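Local atomic coordinates of GrpB family protein (Enterococcus faecalis, PDB entry 2NRK), a protein that is of unknown function but belongs to the GrpB (UPF0157) family and probably shares its core fold with the nucleotidyltransferases. Residues 17-22 and 37-42; 24-29 and 76-81; 57-62 and 112-117; 82-85 and 90-93. All coordinates share one frame; numbering follows the deposited sequence. Where two conformers were deposited one is given.

Contact 1: 17-22 and 37-42; sequences EQFEEE and VEHIGS
Phe19 lies flat against His39. The His39 CB sits over the centre of the phenyl ring, 3.4 Å from its centroid. In return, Phe19 CB sits over the imidazole, 3.7 Å from that centroid. The two side chains run antiparallel, each CB against the other's ring. Their planes are only 5° apart, but the rings are displaced and share little area. Much of the contact is therefore CH-pi in kind. The far end of the phenyl ring reaches the strand backbone, with Phe19 CZ 3.3 Å from His39 N. The carbonyl O of Val37 meets the ring at its edge, in plane. Val37 CG1 adds an apolar touch at Phe19 CE1, 4.0 Å away. Phe19 has CG anti to its own N (chi1 164°), which carries the ring from the helix to the strand.

Beyond this first shell, Thr43 OG1 hydrogen-bonds His39 NE2 and helps fix the turn of the imidazole. The ring of Phe56, on the neighbouring strand 54-60, also meets Phe19. Residues 17-22 of helix 14-30 thus run nearly antiparallel to residues 37-40 of the edge strand 34-40. The Gly41-Ser42 pair just after that strand is consistent with the glycine-serine motif of the nucleotidyltransferase fold.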
loop_
_atom_site.group_PDB
_atom_site.type_symbol
_atom_site.label_atom_id
_atom_site.label_comp_id
_atom_site.label_asym_id
_atom_site.label_seq_id
_atom_site.Cartn_x
_atom_site.Cartn_y
_atom_site.Cartn_z
ATOM N N GLU A 17 -23.867 -8.007 -6.533
ATOM C CA GLU A 17 -25.030 -7.895 -5.633
ATOM C C GLU A 17 -24.727 -8.620 -4.335
ATOM O O GLU A 17 -24.900 -8.067 -3.247
ATOM C CB GLU A 17 -26.289 -8.535 -6.252
ATOM C CG GLU A 17 -26.530 -8.180 -7.701
ATOM C CD GLU A 17 -27.756 -8.838 -8.322
ATOM O OE1 GLU A 17 -28.499 -9.561 -7.618
ATOM O OE2 GLU A 17 -27.963 -8.618 -9.535
ATOM N N GLN A 18 -24.271 -9.866 -4.481
ATOM C CA GLN A 18 -23.932 -10.735 -3.359
ATOM C C GLN A 18 -22.874 -10.089 -2.482
ATOM O O GLN A 18 -22.993 -10.122 -1.252
ATOM C CB GLN A 18 -23.454 -12.100 -3.867
ATOM C CG GLN A 18 -24.599 -12.860 -4.527
ATOM C CD GLN A 18 -24.134 -14.046 -5.356
ATOM O OE1 GLN A 18 -24.772 -14.394 -6.359
ATOM N NE2 GLN A 18 -23.038 -14.665 -4.955
ATOM N N PHE A 19 -21.849 -9.503 -3.105
ATOM C CA PHE A 19 -20.830 -8.808 -2.363
ATOM C C PHE A 19 -21.442 -7.644 -1.553
ATOM O O PHE A 19 -21.227 -7.533 -0.368
ATOM C CB PHE A 19 -19.716 -8.265 -3.269
ATOM C CG PHE A 19 -18.876 -7.225 -2.568
ATOM C CD1 PHE A 19 -17.929 -7.613 -1.649
ATOM C CD2 PHE A 19 -19.111 -5.862 -2.748
ATOM C CE1 PHE A 19 -17.183 -6.671 -0.924
ATOM C CE2 PHE A 19 -18.351 -4.910 -2.006
ATOM C CZ PHE A 19 -17.413 -5.315 -1.109
ATOM N N GLU A 20 -22.186 -6.765 -2.222
ATOM C CA GLU A 20 -22.683 -5.564 -1.555
ATOM C C GLU A 20 -23.643 -5.887 -0.393
ATOM O O GLU A 20 -23.572 -5.254 0.654
ATOM C CB GLU A 20 -23.252 -4.618 -2.598
ATOM C CG GLU A 20 -22.052 -4.068 -3.395
ATOM C CD GLU A 20 -22.398 -2.906 -4.240
ATOM O OE1 GLU A 20 -23.597 -2.612 -4.334
ATOM O OE2 GLU A 20 -21.489 -2.322 -4.859
ATOM N N GLU A 21 -24.467 -6.910 -0.559
ATOM C CA GLU A 21 -25.432 -7.306 0.464
ATOM C C GLU A 21 -24.672 -7.770 1.719
ATOM O O GLU A 21 -24.976 -7.376 2.858
ATOM C CB GLU A 21 -26.243 -8.464 -0.068
ATOM C CG GLU A 21 -27.368 -8.926 0.818
ATOM C CD GLU A 21 -28.471 -9.633 0.012
ATOM O OE1 GLU A 21 -28.799 -9.174 -1.122
ATOM O OE2 GLU A 21 -29.012 -10.641 0.517
ATOM N N GLU A 22 -23.711 -8.661 1.501
ATOM C CA GLU A 22 -23.008 -9.197 2.649
ATOM C C GLU A 22 -22.070 -8.148 3.239
ATOM O O GLU A 22 -21.808 -8.147 4.449
ATOM C CB GLU A 22 -22.261 -10.492 2.268
ATOM C CG GLU A 22 -21.596 -11.216 3.464
ATOM C CD GLU A 22 -22.615 -11.883 4.421
ATOM O OE1 GLU A 22 -23.855 -11.685 4.272
ATOM O OE2 GLU A 22 -22.163 -12.630 5.329
ATOM N N VAL A 37 -14.601 -2.154 3.486
ATOM C CA VAL A 37 -14.808 -3.514 2.966
ATOM C C VAL A 37 -14.679 -3.431 1.465
ATOM O O VAL A 37 -15.383 -2.627 0.828
ATOM C CB VAL A 37 -16.206 -4.106 3.332
ATOM C CG1 VAL A 37 -16.348 -5.511 2.764
ATOM C CG2 VAL A 37 -16.381 -4.148 4.874
ATOM N N GLU A 38 -13.766 -4.235 0.933
ATOM C CA GLU A 38 -13.497 -4.278 -0.516
ATOM C C GLU A 38 -13.853 -5.666 -1.082
ATOM O O GLU A 38 -13.609 -6.700 -0.443
ATOM C CB GLU A 38 -11.998 -4.016 -0.774
ATOM C CG GLU A 38 -11.510 -2.586 -0.446
ATOM C CD GLU A 38 -11.602 -1.610 -1.584
ATOM O OE1 GLU A 38 -12.261 -1.881 -2.632
ATOM O OE2 GLU A 38 -11.011 -0.511 -1.414
ATOM N N HIS A 39 -14.375 -5.658 -2.302
ATOM C CA HIS A 39 -14.599 -6.896 -3.042
ATOM C C HIS A 39 -13.275 -7.237 -3.706
ATOM O O HIS A 39 -12.688 -6.411 -4.432
ATOM C CB HIS A 39 -15.681 -6.594 -4.101
ATOM C CG HIS A 39 -16.229 -7.809 -4.775
ATOM N ND1 HIS A 39 -17.122 -7.705 -5.810
ATOM C CD2 HIS A 39 -16.003 -9.134 -4.597
ATOM C CE1 HIS A 39 -17.441 -8.915 -6.246
ATOM N NE2 HIS A 39 -16.778 -9.806 -5.525
ATOM N N ILE A 40 -12.784 -8.447 -3.458
ATOM C CA ILE A 40 -11.493 -8.864 -3.981
ATOM C C ILE A 40 -11.640 -10.243 -4.616
ATOM O O ILE A 40 -12.755 -10.804 -4.696
ATOM C CB ILE A 40 -10.389 -8.819 -2.913
ATOM C CG1 ILE A 40 -10.740 -9.686 -1.683
ATOM C CG2 ILE A 40 -10.092 -7.370 -2.527
ATOM C CD1 ILE A 40 -9.529 -10.246 -0.920
ATOM N N GLY A 41 -10.522 -10.783 -5.098
ATOM C CA GLY A 41 -10.503 -12.137 -5.671
ATOM C C GLY A 41 -11.153 -12.167 -7.044
ATOM O O GLY A 41 -11.513 -11.119 -7.566
ATOM N N SER A 42 -11.308 -13.364 -7.610
ATOM C CA SER A 42 -11.755 -13.418 -9.020
ATOM C C SER A 42 -13.161 -12.888 -9.219
ATOM O O SER A 42 -13.453 -12.333 -10.306
ATOM C CB SER A 42 -11.617 -14.831 -9.571
ATOM O OG SER A 42 -10.232 -15.124 -9.669
#

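Contact 2: 24-29 and 76-81; sequences QALKQI and IGYEYM
Tyr78 OH lies 4.1 Å from Leu26 CD2. The same hydroxyl makes a hydrogen bond with Glu22 OE2. That carboxylate oxygen also takes a salt bridge from Lys94 NZ. Two groups thus grip Glu22 OE2 one turn before Leu26 on the helix. The neighbouring ammonium would be expected to favour the charged carboxylate. Lys94 NZ also hydrogen-bonds the carbonyl O of Ile76, so it joins the helix to the chain before Tyr78.

Ile76 follows helix 70-75, which ends in a Schellman motif with Gly77 as the C-prime residue. Tyr78 N turns back to Phe73 O, and Gly77 N to Glu74 O. Gly77, at positive phi (105°), ends the helix, and the chain goes on to the short strand 79-80. Helix 14-30 packs on the residues that link the two.

The rest of the contact is apolar. Leu26 lies roughly perpendicular to Tyr78, and its CD2 approaches Tyr78 CE2 to 4.0 Å. Ile29 and Ile76 meet tip to tip. Their CD1 atoms, Ile29 CD1 and Ile76 CD1, are 3.5 Å apart, which is tighter than usual for two methyl groups. Ile76 CG1 stands between its backbone N and carbonyl carbon (chi1 65°), and this turns CD1 to the helix. That methyl also lies at the edge of the Tyr78 ring, in its plane. Ala25 CB is a looser neighbour, 4.5 Å from Ile76 CD1. Phe73 touches Leu26 and Ile29 from helix 70-75, while Val103 of strand 101-107 touches Leu26 and Tyr78.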
loop_
_atom_site.group_PDB
_atom_site.type_symbol
_atom_site.label_atom_id
_atom_site.label_comp_id
_atom_site.label_asym_id
_atom_site.label_seq_id
_atom_site.Cartn_x
_atom_site.Cartn_y
_atom_site.Cartn_z
ATOM N N GLN A 24 -22.658 -5.089 3.719
ATOM C CA GLN A 24 -23.478 -4.310 4.650
ATOM C C GLN A 24 -23.661 -5.094 5.961
ATOM O O GLN A 24 -23.554 -4.538 7.063
ATOM C CB GLN A 24 -24.840 -4.012 4.006
ATOM C CG GLN A 24 -25.526 -2.717 4.455
ATOM C CD GLN A 24 -26.847 -2.490 3.729
ATOM O OE1 GLN A 24 -27.654 -3.411 3.594
ATOM N NE2 GLN A 24 -27.068 -1.268 3.250
ATOM N N ALA A 25 -23.946 -6.386 5.827
ATOM C CA ALA A 25 -24.134 -7.262 6.988
ATOM C C ALA A 25 -22.870 -7.256 7.850
ATOM O O ALA A 25 -22.957 -7.134 9.085
ATOM C CB ALA A 25 -24.501 -8.680 6.540
ATOM N N LEU A 26 -21.699 -7.381 7.211
ATOM C CA LEU A 26 -20.417 -7.347 7.918
ATOM C C LEU A 26 -20.174 -6.019 8.642
ATOM O O LEU A 26 -19.764 -6.003 9.812
ATOM C CB LEU A 26 -19.249 -7.651 6.963
ATOM C CG LEU A 26 -19.297 -9.071 6.394
ATOM C CD1 LEU A 26 -18.231 -9.185 5.280
ATOM C CD2 LEU A 26 -19.039 -10.084 7.495
ATOM N N LYS A 27 -20.457 -4.907 7.962
ATOM C CA LYS A 27 -20.305 -3.590 8.579
ATOM C C LYS A 27 -21.202 -3.407 9.797
ATOM O O LYS A 27 -20.819 -2.719 10.748
ATOM C CB LYS A 27 -20.609 -2.503 7.563
ATOM C CG LYS A 27 -19.538 -2.351 6.507
ATOM C CD LYS A 27 -20.001 -1.447 5.366
ATOM C CE LYS A 27 -19.123 -1.643 4.134
ATOM N NZ LYS A 27 -19.484 -0.654 3.058
ATOM N N GLN A 28 -22.393 -4.014 9.783
ATOM C CA GLN A 28 -23.312 -3.860 10.918
ATOM C C GLN A 28 -22.664 -4.444 12.164
ATOM O O GLN A 28 -22.870 -3.949 13.268
ATOM C CB GLN A 28 -24.671 -4.546 10.691
ATOM C CG GLN A 28 -25.584 -3.854 9.679
ATOM C CD GLN A 28 -26.994 -4.468 9.659
ATOM O OE1 GLN A 28 -28.015 -3.741 9.693
ATOM N NE2 GLN A 28 -27.062 -5.795 9.600
ATOM N N ILE A 29 -21.885 -5.511 11.968
ATOM C CA ILE A 29 -21.246 -6.225 13.081
ATOM C C ILE A 29 -19.974 -5.528 13.529
ATOM O O ILE A 29 -19.744 -5.362 14.731
ATOM C CB ILE A 29 -20.953 -7.702 12.708
ATOM C CG1 ILE A 29 -22.275 -8.462 12.546
ATOM C CG2 ILE A 29 -20.036 -8.383 13.739
ATOM C CD1 ILE A 29 -22.095 -9.759 11.789
ATOM N N ILE A 76 -24.392 -15.252 12.002
ATOM C CA ILE A 76 -24.767 -15.082 10.586
ATOM C C ILE A 76 -24.130 -16.134 9.656
ATOM O O ILE A 76 -24.044 -15.955 8.428
ATOM C CB ILE A 76 -24.589 -13.618 10.092
ATOM C CG1 ILE A 76 -23.120 -13.191 10.093
ATOM C CG2 ILE A 76 -25.440 -12.670 10.966
ATOM C CD1 ILE A 76 -22.836 -11.924 9.177
ATOM N N GLY A 77 -23.638 -17.217 10.255
ATOM C CA GLY A 77 -23.288 -18.399 9.483
ATOM C C GLY A 77 -21.822 -18.676 9.252
ATOM O O GLY A 77 -21.501 -19.637 8.578
ATOM N N TYR A 78 -20.948 -17.814 9.753
ATOM C CA TYR A 78 -19.512 -17.999 9.567
ATOM C C TYR A 78 -18.878 -18.991 10.528
ATOM O O TYR A 78 -19.265 -19.081 11.710
ATOM C CB TYR A 78 -18.774 -16.654 9.686
ATOM C CG TYR A 78 -19.012 -15.759 8.493
ATOM C CD1 TYR A 78 -18.352 -16.006 7.272
ATOM C CD2 TYR A 78 -19.923 -14.706 8.569
ATOM C CE1 TYR A 78 -18.570 -15.181 6.157
ATOM C CE2 TYR A 78 -20.163 -13.891 7.448
ATOM C CZ TYR A 78 -19.457 -14.140 6.265
ATOM O OH TYR A 78 -19.686 -13.367 5.125
ATOM N N GLU A 79 -17.905 -19.741 10.007
ATOM C CA GLU A 79 -16.890 -20.347 10.824
ATOM C C GLU A 79 -15.783 -19.311 11.020
ATOM O O GLU A 79 -15.260 -18.740 10.047
ATOM C CB GLU A 79 -16.261 -21.556 10.111
ATOM C CG GLU A 79 -17.004 -22.825 10.081
ATOM C CD GLU A 79 -16.091 -23.910 9.468
ATOM O OE1 GLU A 79 -16.012 -23.974 8.223
ATOM O OE2 GLU A 79 -15.427 -24.629 10.234
ATOM N N TYR A 80 -15.448 -19.073 12.278
ATOM C CA TYR A 80 -14.466 -18.077 12.663
ATOM C C TYR A 80 -13.106 -18.760 12.757
ATOM O O TYR A 80 -12.849 -19.496 13.712
ATOM C CB TYR A 80 -14.858 -17.468 14.006
ATOM C CG TYR A 80 -14.039 -16.250 14.353
ATOM C CD1 TYR A 80 -14.418 -14.985 13.886
ATOM C CD2 TYR A 80 -12.909 -16.352 15.165
ATOM C CE1 TYR A 80 -13.692 -13.861 14.196
ATOM C CE2 TYR A 80 -12.150 -15.208 15.486
ATOM C CZ TYR A 80 -12.552 -13.980 14.972
ATOM O OH TYR A 80 -11.818 -12.866 15.279
HETATM N N MSE A 81 -12.259 -18.560 11.753
HETATM C CA MSE A 81 -11.061 -19.408 11.608
HETATM C C MSE A 81 -9.776 -18.841 12.233
HETATM O O MSE A 81 -8.732 -19.517 12.217
HETATM C CB MSE A 81 -10.798 -19.740 10.117
HETATM C CG MSE A 81 -11.896 -20.502 9.352
HETATM SE SE MSE A 81 -12.423 -22.097 10.210
HETATM C CE MSE A 81 -10.924 -23.232 9.779
#

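Contact 3: 57-62 and 112-117; sequences LVIVEE and QEILRH
Ile114 reaches from its helix to two side chains of the strand, Leu57 and Ile59. Its CG2 is the shared point, 3.8 Å from Ile59 CD1 and 4.0 Å from Leu57 CD2. Having CG2 anti to the backbone N and CG1 anti to the carbonyl carbon (chi1 -64°), Ile114 offers both branches to the strand. Its CD1 comes 4.1 Å from Ile59 CG2. Leu57 lies across Ile114, and its CD2 also rests 3.9 Å from the carbonyl O of Ile114. Ile59, Leu57 and Ile114 are all buried. Trp172 of the second subunit packs on Ile59 and Ile114, so the dimer helps to enclose this part.

The contact is looser towards His117. Leu57 CD2 is 4.2 Å from His117 CB, and His117 is partly exposed. Its NE2 is hydrogen-bonded to Tyr106 OH. Further round the helix, Arg116 holds Glu113 side-on in a salt bridge. Arg116 NH2 bonds Glu113 OE1 at 2.8 Å through the syn lone pair, and Arg116 NE bonds Glu113 OE2 at 3.0 Å. Arg116 NH1 has a second acidic partner in Glu164.

Segment 112-117 of helix 111-126 runs at 148° to segment 57-60 of strand 54-60. This is the helix-on-sheet packing of an alpha/beta fold, here next to the subunit interface.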
loop_
_atom_site.group_PDB
_atom_site.type_symbol
_atom_site.label_atom_id
_atom_site.label_comp_id
_atom_site.label_asym_id
_atom_site.label_seq_id
_atom_site.Cartn_x
_atom_site.Cartn_y
_atom_site.Cartn_z
ATOM N N LEU A 57 -12.377 -8.296 1.474
ATOM C CA LEU A 57 -11.206 -7.738 2.175
ATOM C C LEU A 57 -11.744 -6.721 3.162
ATOM O O LEU A 57 -12.376 -5.752 2.764
ATOM C CB LEU A 57 -10.240 -7.075 1.185
ATOM C CG LEU A 57 -9.022 -6.354 1.824
ATOM C CD1 LEU A 57 -8.164 -7.309 2.663
ATOM C CD2 LEU A 57 -8.143 -5.706 0.740
ATOM N N VAL A 58 -11.584 -7.005 4.439
ATOM C CA VAL A 58 -12.081 -6.116 5.484
ATOM C C VAL A 58 -10.849 -5.527 6.194
ATOM O O VAL A 58 -10.003 -6.273 6.714
ATOM C CB VAL A 58 -12.956 -6.902 6.497
ATOM C CG1 VAL A 58 -13.406 -5.979 7.597
ATOM C CG2 VAL A 58 -14.173 -7.515 5.809
ATOM N N ILE A 59 -10.775 -4.199 6.225
ATOM C CA ILE A 59 -9.626 -3.513 6.815
ATOM C C ILE A 59 -10.114 -2.849 8.088
ATOM O O ILE A 59 -11.096 -2.087 8.055
ATOM C CB ILE A 59 -9.068 -2.456 5.822
ATOM C CG1 ILE A 59 -8.696 -3.148 4.508
ATOM C CG2 ILE A 59 -7.903 -1.750 6.468
ATOM C CD1 ILE A 59 -8.371 -2.121 3.394
ATOM N N VAL A 60 -9.459 -3.153 9.207
ATOM C CA VAL A 60 -9.889 -2.669 10.530
ATOM C C VAL A 60 -8.800 -1.877 11.249
ATOM O O VAL A 60 -7.602 -2.000 10.930
ATOM C CB VAL A 60 -10.344 -3.858 11.471
ATOM C CG1 VAL A 60 -11.536 -4.581 10.844
ATOM C CG2 VAL A 60 -9.166 -4.834 11.755
ATOM N N GLU A 61 -9.211 -1.079 12.239
ATOM C CA GLU A 61 -8.252 -0.325 13.049
ATOM C C GLU A 61 -7.468 -1.236 13.978
ATOM O O GLU A 61 -6.257 -1.059 14.148
ATOM C CB GLU A 61 -8.969 0.765 13.853
ATOM C CG GLU A 61 -9.542 1.828 12.949
ATOM C CD GLU A 61 -9.883 3.131 13.679
ATOM O OE1 GLU A 61 -9.134 3.553 14.606
ATOM O OE2 GLU A 61 -10.913 3.722 13.284
ATOM N N GLU A 62 -8.173 -2.205 14.581
ATOM C CA GLU A 62 -7.592 -3.081 15.602
ATOM C C GLU A 62 -8.038 -4.523 15.391
ATOM O O GLU A 62 -9.208 -4.847 15.584
ATOM C CB GLU A 62 -8.045 -2.664 16.996
ATOM C CG GLU A 62 -7.590 -1.315 17.465
ATOM C CD GLU A 62 -8.078 -1.053 18.873
ATOM O OE1 GLU A 62 -7.660 -1.801 19.783
ATOM O OE2 GLU A 62 -8.908 -0.137 19.046
ATOM N N GLN A 112 1.307 -5.220 3.258
ATOM C CA GLN A 112 1.703 -6.254 2.288
ATOM C C GLN A 112 0.502 -7.083 1.841
ATOM O O GLN A 112 0.323 -7.317 0.643
ATOM C CB GLN A 112 2.785 -7.176 2.872
ATOM C CG GLN A 112 4.051 -6.466 3.332
ATOM C CD GLN A 112 5.042 -6.238 2.221
ATOM O OE1 GLN A 112 4.790 -5.467 1.305
ATOM N NE2 GLN A 112 6.195 -6.898 2.308
ATOM N N GLU A 113 -0.316 -7.525 2.803
ATOM C CA GLU A 113 -1.467 -8.388 2.457
ATOM C C GLU A 113 -2.554 -7.575 1.822
ATOM O O GLU A 113 -3.183 -8.007 0.855
ATOM C CB GLU A 113 -1.978 -9.077 3.707
ATOM C CG GLU A 113 -1.084 -10.275 4.035
ATOM C CD GLU A 113 -1.251 -11.353 2.945
ATOM O OE1 GLU A 113 -2.370 -11.923 2.817
ATOM O OE2 GLU A 113 -0.289 -11.605 2.220
ATOM N N ILE A 114 -2.786 -6.377 2.373
ATOM C CA ILE A 114 -3.866 -5.558 1.800
ATOM C C ILE A 114 -3.588 -5.227 0.341
ATOM O O ILE A 114 -4.440 -5.413 -0.530
ATOM C CB ILE A 114 -4.104 -4.273 2.641
ATOM C CG1 ILE A 114 -4.584 -4.671 4.059
ATOM C CG2 ILE A 114 -5.113 -3.340 1.922
ATOM C CD1 ILE A 114 -4.507 -3.513 5.103
ATOM N N LEU A 115 -2.379 -4.733 0.066
ATOM C CA LEU A 115 -2.010 -4.447 -1.348
ATOM C C LEU A 115 -1.896 -5.673 -2.220
ATOM O O LEU A 115 -2.197 -5.592 -3.408
ATOM C CB LEU A 115 -0.745 -3.578 -1.469
ATOM C CG LEU A 115 -0.941 -2.138 -0.996
ATOM C CD1 LEU A 115 0.305 -1.344 -1.370
ATOM C CD2 LEU A 115 -2.177 -1.423 -1.633
ATOM N N ARG A 116 -1.504 -6.819 -1.657
ATOM C CA ARG A 116 -1.418 -8.044 -2.472
ATOM C C ARG A 116 -2.778 -8.262 -3.133
ATOM O O ARG A 116 -2.864 -8.476 -4.343
ATOM C CB ARG A 116 -1.071 -9.252 -1.624
ATOM C CG ARG A 116 -1.061 -10.536 -2.504
ATOM C CD ARG A 116 -0.366 -11.670 -1.732
ATOM N NE ARG A 116 -1.154 -12.122 -0.591
ATOM C CZ ARG A 116 -2.122 -13.031 -0.657
ATOM N NH1 ARG A 116 -2.490 -13.555 -1.848
ATOM N NH2 ARG A 116 -2.754 -13.390 0.467
ATOM N N HIS A 117 -3.844 -8.169 -2.324
ATOM C CA HIS A 117 -5.191 -8.392 -2.839
ATOM C C HIS A 117 -5.657 -7.266 -3.744
ATOM O O HIS A 117 -6.167 -7.537 -4.821
ATOM C CB HIS A 117 -6.188 -8.536 -1.679
ATOM C CG HIS A 117 -5.950 -9.751 -0.837
ATOM N ND1 HIS A 117 -6.042 -11.031 -1.349
ATOM C CD2 HIS A 117 -5.635 -9.889 0.474
ATOM C CE1 HIS A 117 -5.815 -11.907 -0.379
ATOM N NE2 HIS A 117 -5.542 -11.241 0.732
#

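Contact 4: 82-85 and 90-93; sequences GEFG and RYLR
The carbonyl O of Gly82 accepts the backbone N-H of Tyr91 at 2.8 Å. The N-H...O angle is 144°, and the donor is tilted 23° from the carbonyl plane. The same oxygen takes a CA-H...O contact from Arg90 CA at 3.4 Å. Water 1 accepts from Gly82 N and donates to Tyr91 O, each at 2.9 Å, so it bridges the two backbones beside the direct bond. Tyr91 O is also the probable acceptor of Met81 N. Met81 and Gly82 thus both face Tyr91. This is a bulge-like irregularity, with water 1 in place of a second N-H...O bond, where the hairpin of strands 79-80 and 89-94 opens into its loop.

Glu83 and Arg90 make no direct salt bridge. Water 2 links them, donating to Glu83 OE2 at 2.7 Å and accepting from Arg90 NH1 at 2.8 Å. Glu83 OE2 also takes the N-H of Gly88, while Arg90 NE is paired with Asp67. The Phe84 and Tyr91 rings run side by side, nearly parallel but displaced, centroids 5.6 Å apart. Phe84 CD2 touches Tyr91 CD2. Arg93 approaches the same phenyl group, but at most attracts it weakly. Its NE is satisfied by a salt bridge to Glu79.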
loop_
_atom_site.group_PDB
_atom_site.type_symbol
_atom_site.label_atom_id
_atom_site.label_comp_id
_atom_site.label_asym_id
_atom_site.label_seq_id
_atom_site.Cartn_x
_atom_site.Cartn_y
_atom_site.Cartn_z
ATOM N N GLY A 82 -9.843 -17.635 12.810
ATOM C CA GLY A 82 -8.628 -17.006 13.331
ATOM C C GLY A 82 -7.674 -16.654 12.211
ATOM O O GLY A 82 -8.103 -16.354 11.079
ATOM N N GLU A 83 -6.377 -16.732 12.496
ATOM C CA GLU A 83 -5.379 -16.421 11.464
ATOM C C GLU A 83 -5.408 -17.470 10.354
ATOM O O GLU A 83 -5.158 -17.138 9.186
ATOM C CB GLU A 83 -3.980 -16.356 12.069
ATOM C CG GLU A 83 -3.786 -15.183 13.032
ATOM C CD GLU A 83 -2.347 -15.065 13.505
ATOM O OE1 GLU A 83 -1.667 -16.124 13.638
ATOM O OE2 GLU A 83 -1.908 -13.920 13.786
ATOM N N PHE A 84 -5.718 -18.717 10.717
ATOM C CA PHE A 84 -5.719 -19.830 9.737
ATOM C C PHE A 84 -4.435 -19.808 8.872
ATOM O O PHE A 84 -4.464 -19.891 7.628
ATOM C CB PHE A 84 -7.000 -19.803 8.881
ATOM C CG PHE A 84 -7.262 -21.086 8.147
ATOM C CD1 PHE A 84 -7.144 -22.316 8.797
ATOM C CD2 PHE A 84 -7.580 -21.070 6.793
ATOM C CE1 PHE A 84 -7.372 -23.524 8.113
ATOM C CE2 PHE A 84 -7.817 -22.285 6.104
ATOM C CZ PHE A 84 -7.711 -23.502 6.771
ATOM N N GLY A 85 -3.320 -19.610 9.553
ATOM C CA GLY A 85 -2.031 -19.737 8.922
ATOM C C GLY A 85 -1.407 -18.432 8.426
ATOM O O GLY A 85 -0.268 -18.466 7.984
ATOM N N ARG A 90 -7.753 -12.232 10.354
ATOM C CA ARG A 90 -8.890 -13.054 10.818
ATOM C C ARG A 90 -9.658 -13.516 9.605
ATOM O O ARG A 90 -10.108 -12.691 8.811
ATOM C CB ARG A 90 -9.789 -12.305 11.802
ATOM C CG ARG A 90 -9.050 -11.907 13.086
ATOM C CD ARG A 90 -8.546 -13.136 13.886
ATOM N NE ARG A 90 -7.987 -12.723 15.178
ATOM C CZ ARG A 90 -6.732 -12.317 15.366
ATOM N NH1 ARG A 90 -5.868 -12.312 14.351
ATOM N NH2 ARG A 90 -6.326 -11.938 16.607
ATOM N N TYR A 91 -9.853 -14.825 9.489
ATOM C CA TYR A 91 -10.428 -15.394 8.295
ATOM C C TYR A 91 -11.794 -15.982 8.680
ATOM O O TYR A 91 -11.907 -16.645 9.723
ATOM C CB TYR A 91 -9.498 -16.500 7.790
ATOM C CG TYR A 91 -9.982 -17.242 6.560
ATOM C CD1 TYR A 91 -10.167 -16.573 5.353
ATOM C CD2 TYR A 91 -10.189 -18.627 6.592
ATOM C CE1 TYR A 91 -10.580 -17.277 4.188
ATOM C CE2 TYR A 91 -10.602 -19.335 5.434
ATOM C CZ TYR A 91 -10.807 -18.631 4.257
ATOM O OH TYR A 91 -11.222 -19.338 3.134
ATOM N N LEU A 92 -12.797 -15.715 7.857
ATOM C CA LEU A 92 -14.145 -16.274 8.048
ATOM C C LEU A 92 -14.539 -17.010 6.785
ATOM O O LEU A 92 -14.263 -16.553 5.683
ATOM C CB LEU A 92 -15.197 -15.176 8.273
ATOM C CG LEU A 92 -14.938 -14.002 9.228
ATOM C CD1 LEU A 92 -16.112 -13.035 9.187
ATOM C CD2 LEU A 92 -14.744 -14.514 10.600
ATOM N N ARG A 93 -15.228 -18.128 6.947
ATOM C CA ARG A 93 -15.782 -18.830 5.797
ATOM C C ARG A 93 -17.178 -19.293 6.098
ATOM O O ARG A 93 -17.516 -19.663 7.242
ATOM C CB ARG A 93 -14.891 -20.028 5.395
ATOM C CG ARG A 93 -14.811 -21.100 6.436
ATOM C CD ARG A 93 -13.721 -22.135 6.055
ATOM N NE ARG A 93 -13.800 -23.225 6.998
ATOM C CZ ARG A 93 -12.868 -24.165 7.128
ATOM N NH1 ARG A 93 -11.788 -24.123 6.353
ATOM N NH2 ARG A 93 -13.030 -25.112 8.040
HETATM O O HOH W 1 -11.478 -15.288 12.195
HETATM O O HOH W 2 -3.135 -11.719 14.801
#

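How the contacts relate
Contacts 1 and 3 are buried and join helices to the neighbouring strands 34-40 and 54-60. They lie on opposite faces of the sheet. Contact 1 depends on flat rings, contact 3 on branched aliphatic groups near the second subunit. Contact 2 uses the same helix 14-30 as contact 1, but lies further from the centre of the chain and is only partly buried. Its own contacts are apolar, and the polar bonds beside it go to Glu22 of contact 1 and to Lys94. Contact 4 is a surface contact, and backbone bonds and waters matter more there. It meets contact 2 through the paired strands 79-80 and 89-94. Along the chain, contact 4 is nested inside the loop that contact 3 closes.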